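Local coordinates for Poly(A) RNA polymerase protein 2 (PDB 3NYB), which probably adds poly(A) tails to RNA substrates as the polymerase subunit of TRAMP, an RNA surveillance complex, bound to the zinc-knuckle protein Air2p, at residues A[5-11]-A[23-28]; A[194-199]-A[242-246]; A[10-14]-A[308-314]. The protein carries 1 engineered substitution. All coordinates share one frame; numbering follows the deposited sequence.

Overall arrangement
Three contacts show how chemistry follows place in the fold. Interaction 2 is buried and has no hydrogen bond between its segments: a helix end meets one strand of a two-stranded antiparallel sheet through proline, aromatic and sulfur packing, and the chain of Protein AIR2 packs against the same elements. Interactions 1 and 3 lie together, their centres 11 Å apart, and share Asp10 and His11. Both settle the N-terminal loop, interaction 1 on helix 17-31 and interaction 3 on the C-terminal residues 308-314. Interaction 1 mixes buried aromatic packing with two polar bonds, whereas interaction 3, nearer the surface, relies mainly on turns and backbone groups.

Interaction 1 of 3, residues A[5-11]-A[23-28]; sequences WILNHDH and FEIKDF
Trp5 lies against helix 17-31 between Glu24 and Phe28, in a tightly packed part of the contact. CG of Trp5 sits between its backbone N and carbonyl carbon (chi1 61°), which turns one indole face to the helix. Phe28 meets that face with its edge in a T-shaped pair, Phe28 CD1 lying 3.8 Å from Trp5 CD2 and the planes at 86°. Phe28 CB adds a CH-pi contact over the five-membered ring. At the indole edge, Trp5 NE1 donates to Glu24 OE2 (2.9 Å, 159°) on the anti lone pair of that oxygen, close to the ring plane; Ser315 bonds the same oxygen, so two donors grip it. Were the indole replaced by an alanine's methyl, Glu24 OE2 would probably lose one of these donors and a gap would open beside the edge of Phe28.

His11 forms a second packed spot. Its NE2 donates to Asp27 OD2 over 2.9 Å, nearly within the imidazole plane, while Phe23 CB lies over one ring face, 3.5 Å from the centroid. The loose side is exposed His9, whose CB approaches Asp27 OD2 at 3.4 Å and whose O is linked to that oxygen by a water.

An N-terminal loop, reversed by the type II turn Ile6 to His9, thus docks on a helix through a His-carboxylate bond and a T-shaped (edge-to-face) Trp-Phe pair.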
loop_
_atom_site.group_PDB
_atom_site.type_symbol
_atom_site.label_atom_id
_atom_site.label_comp_id
_atom_site.label_asym_id
_atom_site.label_seq_id
_atom_site.Cartn_x
_atom_site.Cartn_y
_atom_site.Cartn_z
ATOM N N TRP A 5 6.876 -2.707 -18.977
ATOM C CA TRP A 5 8.053 -2.741 -18.090
ATOM C C TRP A 5 8.913 -3.993 -18.262
ATOM O O TRP A 5 10.003 -4.089 -17.704
ATOM C CB TRP A 5 7.646 -2.585 -16.635
ATOM C CG TRP A 5 6.736 -3.667 -16.158
ATOM C CD1 TRP A 5 7.093 -4.845 -15.570
ATOM C CD2 TRP A 5 5.303 -3.664 -16.215
ATOM N NE1 TRP A 5 5.972 -5.584 -15.273
ATOM C CE2 TRP A 5 4.867 -4.881 -15.659
ATOM C CE3 TRP A 5 4.358 -2.755 -16.693
ATOM C CZ2 TRP A 5 3.516 -5.206 -15.568
ATOM C CZ3 TRP A 5 3.017 -3.086 -16.603
ATOM C CH2 TRP A 5 2.608 -4.295 -16.040
ATOM N N ILE A 6 8.409 -4.941 -19.042
ATOM C CA ILE A 6 9.110 -6.181 -19.331
ATOM C C ILE A 6 10.108 -6.012 -20.468
ATOM O O ILE A 6 11.127 -6.701 -20.516
ATOM C CB ILE A 6 8.108 -7.312 -19.680
ATOM C CG1 ILE A 6 7.935 -8.238 -18.489
ATOM C CG2 ILE A 6 8.567 -8.128 -20.860
ATOM C CD1 ILE A 6 7.151 -7.620 -17.372
ATOM N N LEU A 7 9.814 -5.092 -21.382
ATOM C CA LEU A 7 10.606 -4.939 -22.607
ATOM C C LEU A 7 12.091 -4.729 -22.304
ATOM O O LEU A 7 12.448 -3.811 -21.572
ATOM C CB LEU A 7 10.060 -3.774 -23.434
ATOM C CG LEU A 7 10.204 -3.845 -24.955
ATOM C CD1 LEU A 7 9.974 -5.258 -25.452
ATOM C CD2 LEU A 7 9.249 -2.870 -25.639
ATOM N N ASN A 8 12.940 -5.595 -22.860
ATOM C CA ASN A 8 14.393 -5.557 -22.640
ATOM C C ASN A 8 14.788 -5.919 -21.211
ATOM O O ASN A 8 15.895 -5.622 -20.763
ATOM C CB ASN A 8 14.993 -4.195 -23.032
ATOM C CG ASN A 8 14.538 -3.725 -24.414
ATOM O OD1 ASN A 8 14.642 -4.456 -25.399
ATOM N ND2 ASN A 8 14.030 -2.495 -24.485
ATOM N N HIS A 9 13.880 -6.572 -20.503
ATOM C CA HIS A 9 14.112 -6.919 -19.116
ATOM C C HIS A 9 13.584 -8.313 -18.808
ATOM O O HIS A 9 12.956 -8.537 -17.776
ATOM C CB HIS A 9 13.423 -5.910 -18.208
ATOM C CG HIS A 9 13.958 -4.521 -18.339
ATOM N ND1 HIS A 9 15.192 -4.152 -17.851
ATOM C CD2 HIS A 9 13.421 -3.406 -18.892
ATOM C CE1 HIS A 9 15.394 -2.868 -18.099
ATOM N NE2 HIS A 9 14.336 -2.395 -18.733
ATOM N N ASP A 10 13.833 -9.249 -19.712
ATOM C CA ASP A 10 13.347 -10.608 -19.539
ATOM C C ASP A 10 14.203 -11.366 -18.533
ATOM O O ASP A 10 15.426 -11.393 -18.660
ATOM C CB ASP A 10 13.353 -11.333 -20.881
ATOM C CG ASP A 10 13.163 -12.814 -20.733
ATOM O OD1 ASP A 10 14.175 -13.548 -20.708
ATOM O OD2 ASP A 10 12.000 -13.243 -20.629
ATOM N N HIS A 11 13.563 -11.969 -17.531
ATOM C CA HIS A 11 14.274 -12.799 -16.556
ATOM C C HIS A 11 13.796 -14.241 -16.584
ATOM O O HIS A 11 13.816 -14.918 -15.557
ATOM C CB HIS A 11 14.065 -12.268 -15.146
ATOM C CG HIS A 11 14.231 -10.788 -15.032
ATOM N ND1 HIS A 11 15.464 -10.171 -15.103
ATOM C CD2 HIS A 11 13.326 -9.803 -14.837
ATOM C CE1 HIS A 11 15.307 -8.871 -14.958
ATOM N NE2 HIS A 11 14.021 -8.618 -14.793
ATOM N N PHE A 23 12.986 -9.095 -9.443
ATOM C CA PHE A 23 13.470 -8.285 -10.548
ATOM C C PHE A 23 12.342 -7.589 -11.308
ATOM O O PHE A 23 12.485 -6.436 -11.721
ATOM C CB PHE A 23 14.299 -9.138 -11.510
ATOM C CG PHE A 23 15.545 -9.698 -10.900
ATOM C CD1 PHE A 23 16.179 -9.039 -9.859
ATOM C CD2 PHE A 23 16.100 -10.871 -11.383
ATOM C CE1 PHE A 23 17.339 -9.551 -9.294
ATOM C CE2 PHE A 23 17.262 -11.386 -10.828
ATOM C CZ PHE A 23 17.881 -10.727 -9.781
ATOM N N GLU A 24 11.224 -8.281 -11.499
ATOM C CA GLU A 24 10.110 -7.671 -12.209
ATOM C C GLU A 24 9.490 -6.554 -11.381
ATOM O O GLU A 24 9.060 -5.544 -11.926
ATOM C CB GLU A 24 9.037 -8.689 -12.622
ATOM C CG GLU A 24 8.141 -8.131 -13.721
ATOM C CD GLU A 24 6.909 -8.964 -14.011
ATOM O OE1 GLU A 24 6.851 -10.138 -13.587
ATOM O OE2 GLU A 24 5.995 -8.428 -14.677
ATOM N N ILE A 25 9.451 -6.727 -10.063
ATOM C CA ILE A 25 8.952 -5.658 -9.204
ATOM C C ILE A 25 9.770 -4.380 -9.425
ATOM O O ILE A 25 9.195 -3.320 -9.653
ATOM C CB ILE A 25 8.921 -6.057 -7.711
ATOM C CG1 ILE A 25 8.025 -7.286 -7.512
ATOM C CG2 ILE A 25 8.402 -4.911 -6.850
ATOM C CD1 ILE A 25 7.809 -7.656 -6.067
ATOM N N LYS A 26 11.099 -4.499 -9.378
ATOM C CA LYS A 26 11.999 -3.376 -9.612
ATOM C C LYS A 26 11.828 -2.769 -11.006
ATOM O O LYS A 26 12.028 -1.566 -11.209
ATOM C CB LYS A 26 13.456 -3.798 -9.424
ATOM C CG LYS A 26 13.887 -3.970 -7.976
ATOM C CD LYS A 26 15.358 -4.339 -7.893
ATOM C CE LYS A 26 15.633 -5.345 -6.762
ATOM N NZ LYS A 26 16.229 -4.742 -5.539
ATOM N N ASP A 27 11.463 -3.595 -11.976
ATOM C CA ASP A 27 11.296 -3.087 -13.333
ATOM C C ASP A 27 10.071 -2.192 -13.417
ATOM O O ASP A 27 10.141 -1.062 -13.914
ATOM C CB ASP A 27 11.214 -4.236 -14.326
ATOM C CG ASP A 27 12.537 -4.967 -14.464
ATOM O OD1 ASP A 27 13.576 -4.359 -14.106
ATOM O OD2 ASP A 27 12.540 -6.133 -14.928
ATOM N N PHE A 28 8.959 -2.708 -12.901
ATOM C CA PHE A 28 7.712 -1.966 -12.806
ATOM C C PHE A 28 7.890 -0.641 -12.069
ATOM O O PHE A 28 7.518 0.413 -12.582
ATOM C CB PHE A 28 6.636 -2.803 -12.098
ATOM C CG PHE A 28 5.334 -2.071 -11.910
ATOM C CD1 PHE A 28 4.422 -1.971 -12.946
ATOM C CD2 PHE A 28 5.030 -1.471 -10.705
ATOM C CE1 PHE A 28 3.237 -1.293 -12.775
ATOM C CE2 PHE A 28 3.840 -0.793 -10.532
ATOM C CZ PHE A 28 2.948 -0.702 -11.562
HETATM O O HOH W 1 10.640 -7.679 -16.523
#

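Interaction 2 of 3, residues A[194-199]-A[242-246]; sequences FSFLHM and YPVYF
A Met-aromatic contact of Met199 with Tyr245 and the packing of Pro243 against His198, Ser195 and Phe194 join the end of helix 186-198 to strand 243-247. Met199 is the first residue to leave helical geometry. Its CG stands between the backbone N and the carbonyl carbon (chi1 53°), and the chain then bends at its last torsion. This puts SD over a face of the Tyr245 ring, 3.9 Å from the centroid and 27° off the normal, while Met199 CE reaches Tyr245 CE2 at 3.5 Å.

The strand belongs to a two-stranded antiparallel sheet with 234-238, within the range of the Cid1 poly(A) polymerase family, and it crosses the helix end at 102° with the short axes 8.3 Å apart. Tyr48 of Protein AIR2 packs on Met199, and Cys49 of that chain on Tyr245, so the sulfur-ring pair lies where the two proteins meet.

Pro243 packs on the last turn of the helix. Its CG lies 3.4 Å from His198 CB, and its CB rests 3.9 Å from Ser195 CA, close to the helix backbone. The third ring carbon, Pro243 CD, touches Phe194 CZ at 3.9 Å and also approaches the edge of the His198 imidazole. That imidazole is covered over one face by Phe194 CE1, while Phe194 itself stacks on Trp153. Ser195 OG reaches Tyr245 CE1 at 3.7 Å, obliquely to the phenol ring.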
loop_
_atom_site.group_PDB
_atom_site.type_symbol
_atom_site.label_atom_id
_atom_site.label_comp_id
_atom_site.label_asym_id
_atom_site.label_seq_id
_atom_site.Cartn_x
_atom_site.Cartn_y
_atom_site.Cartn_z
ATOM N N PHE A 194 4.393 -1.648 6.215
ATOM C CA PHE A 194 5.428 -1.324 7.180
ATOM C C PHE A 194 5.441 -2.337 8.318
ATOM O O PHE A 194 6.478 -2.924 8.627
ATOM C CB PHE A 194 5.225 0.083 7.727
ATOM C CG PHE A 194 6.089 0.402 8.914
ATOM C CD1 PHE A 194 7.468 0.293 8.831
ATOM C CD2 PHE A 194 5.521 0.821 10.108
ATOM C CE1 PHE A 194 8.263 0.588 9.919
ATOM C CE2 PHE A 194 6.305 1.118 11.194
ATOM C CZ PHE A 194 7.679 1.003 11.101
ATOM N N SER A 195 4.280 -2.540 8.933
ATOM C CA SER A 195 4.154 -3.499 10.007
ATOM C C SER A 195 4.705 -4.847 9.559
ATOM O O SER A 195 5.667 -5.364 10.141
ATOM C CB SER A 195 2.693 -3.638 10.414
ATOM O OG SER A 195 2.469 -4.876 11.062
ATOM N N PHE A 196 4.095 -5.405 8.517
ATOM C CA PHE A 196 4.515 -6.687 7.964
ATOM C C PHE A 196 6.035 -6.803 7.819
ATOM O O PHE A 196 6.651 -7.733 8.342
ATOM C CB PHE A 196 3.812 -6.926 6.632
ATOM C CG PHE A 196 4.514 -7.901 5.730
ATOM C CD1 PHE A 196 4.381 -9.268 5.922
ATOM C CD2 PHE A 196 5.282 -7.447 4.662
ATOM C CE1 PHE A 196 5.015 -10.166 5.073
ATOM C CE2 PHE A 196 5.913 -8.340 3.813
ATOM C CZ PHE A 196 5.782 -9.705 4.021
ATOM N N LEU A 197 6.641 -5.855 7.122
ATOM C CA LEU A 197 8.091 -5.845 6.951
ATOM C C LEU A 197 8.822 -5.928 8.286
ATOM O O LEU A 197 9.686 -6.779 8.476
ATOM C CB LEU A 197 8.530 -4.583 6.191
ATOM C CG LEU A 197 8.943 -4.667 4.711
ATOM C CD1 LEU A 197 8.050 -5.581 3.892
ATOM C CD2 LEU A 197 9.017 -3.277 4.075
ATOM N N HIS A 198 8.463 -5.050 9.216
ATOM C CA HIS A 198 9.235 -4.894 10.442
ATOM C C HIS A 198 9.109 -6.038 11.430
ATOM O O HIS A 198 9.964 -6.196 12.301
ATOM C CB HIS A 198 8.937 -3.559 11.119
ATOM C CG HIS A 198 10.026 -2.554 10.962
ATOM N ND1 HIS A 198 10.843 -2.508 9.843
ATOM C CD2 HIS A 198 10.457 -1.556 11.767
ATOM C CE1 HIS A 198 11.714 -1.532 9.972
ATOM N NE2 HIS A 198 11.501 -0.931 11.136
ATOM N N MET A 199 8.062 -6.843 11.305
ATOM C CA MET A 199 7.938 -7.987 12.200
ATOM C C MET A 199 7.882 -9.334 11.485
ATOM O O MET A 199 7.166 -10.242 11.893
ATOM C CB MET A 199 6.758 -7.812 13.151
ATOM C CG MET A 199 5.453 -7.507 12.495
ATOM S SD MET A 199 4.184 -7.333 13.753
ATOM C CE MET A 199 4.146 -9.002 14.393
ATOM N N TYR A 242 7.845 1.275 17.055
ATOM C CA TYR A 242 7.825 -0.163 16.831
ATOM C C TYR A 242 6.414 -0.627 16.488
ATOM O O TYR A 242 5.495 -0.457 17.286
ATOM C CB TYR A 242 8.316 -0.906 18.075
ATOM C CG TYR A 242 9.818 -1.064 18.171
ATOM C CD1 TYR A 242 10.494 -1.965 17.357
ATOM C CD2 TYR A 242 10.557 -0.334 19.093
ATOM C CE1 TYR A 242 11.865 -2.123 17.447
ATOM C CE2 TYR A 242 11.929 -0.485 19.191
ATOM C CZ TYR A 242 12.578 -1.381 18.365
ATOM O OH TYR A 242 13.944 -1.538 18.457
ATOM N N PRO A 243 6.235 -1.203 15.291
ATOM C CA PRO A 243 4.956 -1.799 14.894
ATOM C C PRO A 243 4.483 -2.825 15.920
ATOM O O PRO A 243 5.284 -3.604 16.437
ATOM C CB PRO A 243 5.294 -2.487 13.562
ATOM C CG PRO A 243 6.800 -2.531 13.518
ATOM C CD PRO A 243 7.208 -1.273 14.192
ATOM N N VAL A 244 3.183 -2.827 16.196
ATOM C CA VAL A 244 2.633 -3.576 17.317
ATOM C C VAL A 244 1.225 -4.074 17.021
ATOM O O VAL A 244 0.438 -3.374 16.389
ATOM C CB VAL A 244 2.574 -2.674 18.569
ATOM C CG1 VAL A 244 1.355 -2.992 19.420
ATOM C CG2 VAL A 244 3.852 -2.787 19.365
ATOM N N TYR A 245 0.907 -5.287 17.464
ATOM C CA TYR A 245 -0.482 -5.727 17.494
ATOM C C TYR A 245 -1.011 -5.611 18.915
ATOM O O TYR A 245 -0.284 -5.846 19.879
ATOM C CB TYR A 245 -0.636 -7.188 17.066
ATOM C CG TYR A 245 -0.111 -7.555 15.701
ATOM C CD1 TYR A 245 0.017 -6.609 14.694
ATOM C CD2 TYR A 245 0.219 -8.871 15.409
ATOM C CE1 TYR A 245 0.495 -6.963 13.438
ATOM C CE2 TYR A 245 0.689 -9.234 14.160
ATOM C CZ TYR A 245 0.828 -8.278 13.178
ATOM O OH TYR A 245 1.300 -8.648 11.939
ATOM N N PHE A 246 -2.280 -5.254 19.052
ATOM C CA PHE A 246 -2.959 -5.418 20.330
ATOM C C PHE A 246 -4.397 -5.864 20.121
ATOM O O PHE A 246 -5.003 -5.532 19.109
ATOM C CB PHE A 246 -2.863 -4.160 21.210
ATOM C CG PHE A 246 -3.359 -2.899 20.557
ATOM C CD1 PHE A 246 -4.682 -2.513 20.681
ATOM C CD2 PHE A 246 -2.488 -2.076 19.861
ATOM C CE1 PHE A 246 -5.134 -1.342 20.098
ATOM C CE2 PHE A 246 -2.935 -0.906 19.277
ATOM C CZ PHE A 246 -4.260 -0.538 19.395
#

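Interaction 3 of 3, residues A[10-14]-A[308-314]; sequences DHSKQ and FKDRLGK
Arg311 runs along the backbone of Ser12 toward Gln14, and each part of its chain meets something different. Its CB packs on Ser12 CB at 3.6 Å. CG leads on to CD, which lies 3.6 Å from Ser12 O. A bend there (chi3 90°) lays the guanidinium so that Ser12 O stands over one of its faces; neither NE nor NH1 has the angle for a hydrogen bond to it. At the tip, NH2 of Arg311 makes a weak 3.4 Å bond to the backbone Gln14 O, which lies at the guanidinium edge, near its plane.

The firmer polar link is at Asp10. Gly313 N donates to Asp10 OD2 (2.9 Å) from above the carboxylate plane, 42° out of it. The other oxygen, Asp10 OD1, takes the Ser12 OG hydroxyl at 2.9 Å on its syn side, so both oxygens are held and the carboxylate is restrained from turning. Lys13 crosses the Phe308 ring obliquely, its CD 3.5 Å from Phe308 CD2, on the exposed side.

Two chain reversals thus face each other: a weakly bonded Asx turn at Asp10 (Ser12 N to OD1) leading into the type I turn His11 to Gln14, and the type II turn Arg311 to Lys314, with glycine at its third position, where positive phi favours it.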
loop_
_atom_site.group_PDB
_atom_site.type_symbol
_atom_site.label_atom_id
_atom_site.label_comp_id
_atom_site.label_asym_id
_atom_site.label_seq_id
_atom_site.Cartn_x
_atom_site.Cartn_y
_atom_site.Cartn_z
ATOM N N ASP A 10 13.833 -9.249 -19.712
ATOM C CA ASP A 10 13.347 -10.608 -19.539
ATOM C C ASP A 10 14.203 -11.366 -18.533
ATOM O O ASP A 10 15.426 -11.393 -18.660
ATOM C CB ASP A 10 13.353 -11.333 -20.881
ATOM C CG ASP A 10 13.163 -12.814 -20.733
ATOM O OD1 ASP A 10 14.175 -13.548 -20.708
ATOM O OD2 ASP A 10 12.000 -13.243 -20.629
ATOM N N HIS A 11 13.563 -11.969 -17.531
ATOM C CA HIS A 11 14.274 -12.799 -16.556
ATOM C C HIS A 11 13.796 -14.241 -16.584
ATOM O O HIS A 11 13.816 -14.918 -15.557
ATOM C CB HIS A 11 14.065 -12.268 -15.146
ATOM C CG HIS A 11 14.231 -10.788 -15.032
ATOM N ND1 HIS A 11 15.464 -10.171 -15.103
ATOM C CD2 HIS A 11 13.326 -9.803 -14.837
ATOM C CE1 HIS A 11 15.307 -8.871 -14.958
ATOM N NE2 HIS A 11 14.021 -8.618 -14.793
ATOM N N SER A 12 13.360 -14.701 -17.753
ATOM C CA SER A 12 12.711 -16.001 -17.860
ATOM C C SER A 12 13.675 -17.127 -17.543
ATOM O O SER A 12 13.250 -18.215 -17.183
ATOM C CB SER A 12 12.078 -16.203 -19.245
ATOM O OG SER A 12 13.050 -16.168 -20.273
ATOM N N LYS A 13 14.972 -16.858 -17.662
ATOM C CA LYS A 13 15.993 -17.890 -17.454
ATOM C C LYS A 13 16.437 -18.026 -15.990
ATOM O O LYS A 13 17.361 -18.777 -15.680
ATOM C CB LYS A 13 17.214 -17.638 -18.349
ATOM C CG LYS A 13 16.911 -17.583 -19.843
ATOM C CD LYS A 13 16.592 -18.959 -20.419
ATOM C CE LYS A 13 16.272 -18.881 -21.915
ATOM N NZ LYS A 13 14.958 -18.219 -22.214
ATOM N N GLN A 14 15.771 -17.306 -15.094
ATOM C CA GLN A 14 16.157 -17.283 -13.690
ATOM C C GLN A 14 15.836 -18.617 -13.023
ATOM O O GLN A 14 14.792 -19.211 -13.289
ATOM C CB GLN A 14 15.420 -16.152 -12.971
ATOM C CG GLN A 14 16.153 -15.601 -11.770
ATOM C CD GLN A 14 17.302 -14.701 -12.167
ATOM O OE1 GLN A 14 18.231 -14.487 -11.394
ATOM N NE2 GLN A 14 17.243 -14.165 -13.379
ATOM N N PHE A 308 11.693 -23.469 -20.713
ATOM C CA PHE A 308 12.280 -22.137 -20.775
ATOM C C PHE A 308 11.774 -21.372 -21.994
ATOM O O PHE A 308 11.681 -20.143 -21.971
ATOM C CB PHE A 308 13.806 -22.215 -20.775
ATOM C CG PHE A 308 14.397 -22.513 -19.423
ATOM C CD1 PHE A 308 14.451 -23.813 -18.944
ATOM C CD2 PHE A 308 14.893 -21.490 -18.628
ATOM C CE1 PHE A 308 14.991 -24.089 -17.701
ATOM C CE2 PHE A 308 15.437 -21.758 -17.384
ATOM C CZ PHE A 308 15.484 -23.059 -16.919
ATOM N N LYS A 309 11.434 -22.107 -23.050
ATOM C CA LYS A 309 10.876 -21.506 -24.259
ATOM C C LYS A 309 9.498 -20.891 -24.017
ATOM O O LYS A 309 9.113 -19.928 -24.679
ATOM C CB LYS A 309 10.792 -22.535 -25.391
ATOM C CG LYS A 309 12.102 -22.776 -26.127
ATOM C CD LYS A 309 11.882 -23.635 -27.363
ATOM C CE LYS A 309 13.123 -23.687 -28.246
ATOM N NZ LYS A 309 13.446 -22.362 -28.849
ATOM N N ASP A 310 8.753 -21.456 -23.072
ATOM C CA ASP A 310 7.414 -20.968 -22.757
ATOM C C ASP A 310 7.477 -19.821 -21.763
ATOM O O ASP A 310 6.487 -19.130 -21.535
ATOM C CB ASP A 310 6.556 -22.091 -22.175
ATOM C CG ASP A 310 6.224 -23.160 -23.195
ATOM O OD1 ASP A 310 5.403 -22.884 -24.097
ATOM O OD2 ASP A 310 6.774 -24.279 -23.084
ATOM N N ARG A 311 8.645 -19.633 -21.162
ATOM C CA ARG A 311 8.822 -18.587 -20.170
ATOM C C ARG A 311 9.244 -17.283 -20.841
ATOM O O ARG A 311 8.890 -16.196 -20.381
ATOM C CB ARG A 311 9.860 -19.011 -19.133
ATOM C CG ARG A 311 9.672 -20.415 -18.604
ATOM C CD ARG A 311 10.898 -20.864 -17.844
ATOM N NE ARG A 311 10.820 -20.538 -16.426
ATOM C CZ ARG A 311 11.859 -20.544 -15.598
ATOM N NH1 ARG A 311 13.066 -20.842 -16.050
ATOM N NH2 ARG A 311 11.693 -20.243 -14.321
ATOM N N LEU A 312 9.996 -17.409 -21.930
ATOM C CA LEU A 312 10.484 -16.259 -22.681
ATOM C C LEU A 312 9.437 -15.155 -22.778
ATOM O O LEU A 312 8.299 -15.387 -23.196
ATOM C CB LEU A 312 10.933 -16.678 -24.083
ATOM C CG LEU A 312 11.767 -15.620 -24.809
ATOM C CD1 LEU A 312 12.986 -15.262 -23.966
ATOM C CD2 LEU A 312 12.182 -16.065 -26.213
ATOM N N GLY A 313 9.835 -13.954 -22.374
ATOM C CA GLY A 313 8.986 -12.778 -22.450
ATOM C C GLY A 313 7.720 -12.814 -21.613
ATOM O O GLY A 313 6.751 -12.129 -21.936
ATOM N N LYS A 314 7.716 -13.602 -20.542
ATOM C CA LYS A 314 6.522 -13.711 -19.714
ATOM C C LYS A 314 6.578 -12.779 -18.522
ATOM O O LYS A 314 7.635 -12.275 -18.170
ATOM C CB LYS A 314 6.264 -15.152 -19.266
ATOM C CG LYS A 314 5.745 -16.039 -20.374
ATOM C CD LYS A 314 4.808 -15.269 -21.291
ATOM C CE LYS A 314 4.467 -16.086 -22.530
ATOM N NZ LYS A 314 3.874 -17.392 -22.143
#